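Local coordinates for protein SOSEKI 4 (Arabidopsis thaliana, PDB 6RSN) that polymerises through its DIX-like domain into filaments needed for its polar localization, interprets polarity cues to influence division orientation, and promotes auxin biosynthesis and signalling, at residues V39-R42 with L43-L46. The protein carries 1 engineered substitution. Residues are numbered along the deposited sequence; the frame is centred on the assembly and turned at random.
Sequences VINR and LNDL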
loop_
_atom_site.group_PDB
_atom_site.type_symbol
_atom_site.label_atom_id
_atom_site.label_comp_id
_atom_site.label_asym_id
_atom_site.label_seq_id
_atom_site.Cartn_x
_atom_site.Cartn_y
_atom_site.Cartn_z
ATOM N N VAL A 39 6.467 2.795 -2.064
ATOM C CA VAL A 39 5.191 3.376 -1.633
ATOM C C VAL A 39 5.405 4.274 -0.429
ATOM O O VAL A 39 4.962 5.435 -0.421
ATOM C CB VAL A 39 4.150 2.301 -1.312
ATOM C CG1 VAL A 39 2.854 2.972 -0.791
ATOM C CG2 VAL A 39 3.933 1.396 -2.539
ATOM N N ILE A 40 6.172 3.784 0.551
ATOM C CA ILE A 40 6.411 4.564 1.756
ATOM C C ILE A 40 7.226 5.825 1.431
ATOM O O ILE A 40 6.944 6.921 1.923
ATOM C CB ILE A 40 7.110 3.707 2.826
ATOM C CG1 ILE A 40 6.276 2.482 3.228
ATOM C CG2 ILE A 40 7.474 4.571 4.021
ATOM C CD1 ILE A 40 4.928 2.770 3.719
ATOM N N ASN A 41 8.237 5.689 0.551
ATOM C CA ASN A 41 8.966 6.893 0.138
ATOM C C ASN A 41 8.068 7.959 -0.490
ATOM O O ASN A 41 8.225 9.181 -0.254
ATOM C CB ASN A 41 10.095 6.533 -0.840
ATOM C CG ASN A 41 11.218 5.818 -0.125
ATOM O OD1 ASN A 41 11.415 6.018 1.075
ATOM N ND2 ASN A 41 11.968 4.982 -0.829
ATOM N N ARG A 42 7.125 7.530 -1.312
ATOM C CA ARG A 42 6.217 8.466 -1.959
ATOM C C ARG A 42 5.295 9.085 -0.913
ATOM O O ARG A 42 5.000 10.285 -0.962
ATOM C CB ARG A 42 5.403 7.744 -3.039
ATOM C CG ARG A 42 4.329 8.593 -3.729
ATOM C CD ARG A 42 5.068 9.800 -4.287
ATOM N NE ARG A 42 4.214 10.437 -5.293
ATOM C CZ ARG A 42 4.387 11.653 -5.747
ATOM N NH1 ARG A 42 5.409 12.378 -5.329
ATOM N NH2 ARG A 42 3.561 12.148 -6.664
ATOM N N LEU A 43 4.769 8.251 0.004
ATOM C CA LEU A 43 3.916 8.850 1.046
ATOM C C LEU A 43 4.704 9.838 1.909
ATOM O O LEU A 43 4.166 10.852 2.377
ATOM C CB LEU A 43 3.321 7.741 1.936
ATOM C CG LEU A 43 2.197 6.962 1.262
ATOM C CD1 LEU A 43 1.834 5.735 2.100
ATOM C CD2 LEU A 43 0.965 7.841 1.022
ATOM N N ASN A 44 5.945 9.501 2.251
ATOM C CA ASN A 44 6.765 10.430 3.030
ATOM C C ASN A 44 6.849 11.768 2.314
ATOM O O ASN A 44 6.800 12.826 2.974
ATOM C CB ASN A 44 8.188 9.860 3.231
ATOM C CG ASN A 44 8.184 8.673 4.186
ATOM O OD1 ASN A 44 7.215 8.347 4.840
ATOM N ND2 ASN A 44 9.318 7.992 4.300
ATOM N N ASP A 45 7.018 11.730 0.972
ATOM C CA ASP A 45 7.097 13.004 0.227
ATOM C C ASP A 45 5.769 13.773 0.253
ATOM O O ASP A 45 5.718 15.000 0.465
ATOM C CB ASP A 45 7.566 12.733 -1.206
ATOM C CG ASP A 45 9.050 12.401 -1.296
ATOM O OD1 ASP A 45 9.810 12.682 -0.312
ATOM O OD2 ASP A 45 9.460 11.914 -2.366
ATOM N N LEU A 46 4.671 13.083 0.038
ATOM C CA LEU A 46 3.389 13.746 -0.047
ATOM C C LEU A 46 2.798 14.167 1.297
ATOM O O LEU A 46 2.229 15.276 1.422
ATOM C CB LEU A 46 2.389 12.827 -0.725
ATOM C CG LEU A 46 2.720 12.458 -2.153
ATOM C CD1 LEU A 46 1.566 11.600 -2.643
ATOM C CD2 LEU A 46 2.882 13.696 -3.024
#
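R42 and L46 meet one turn apart on the same helix. The CD2 methyl of L46 lies over one face of the R42 guanidinium, 3.6 Å above its plane and shifted toward the rim. It is 3.7 Å from both CZ and NH1 of R42. R42 reaches it because CG is anti to the backbone N (chi1 176°) and the chain then bends at chi2 (56°), which carries the guanidinium toward the C-terminal end of the helix. The carboxylate of D45 lies near, but R42 NH1 and D45 OD2 are 5.0 Å apart. Any attraction between them is probably a weak, through-space one.

On another side of the helix, V39 and L43 lie side by side and point the same way. V39 CG1 is 4.1 Å from L43 CD1. I40 lays its CG2 methyl against the side-chain amide of N44.

Four i to i+4 backbone hydrogen bonds hold these pairs one turn apart, as in any alpha helix. L43 N to V39 O is 2.9 Å, and N44 N to I40 O is 2.8 Å. D45 N to N41 O and L46 N to R42 O complete the set.

R42 NE is fixed by a hydrogen bond to E25 O. This ties helix 36-47 to strand 22-27 of the ubiquitin-like fold of this DIX-like domain, where R42 also touches V26 and P27. L43 is buried against I24, W57 of strand 55-63, and M51 and A52 of helix 49-52. I40 also packs on W57 and A52, so the helix joins the mixed sheet and the short helix 49-52.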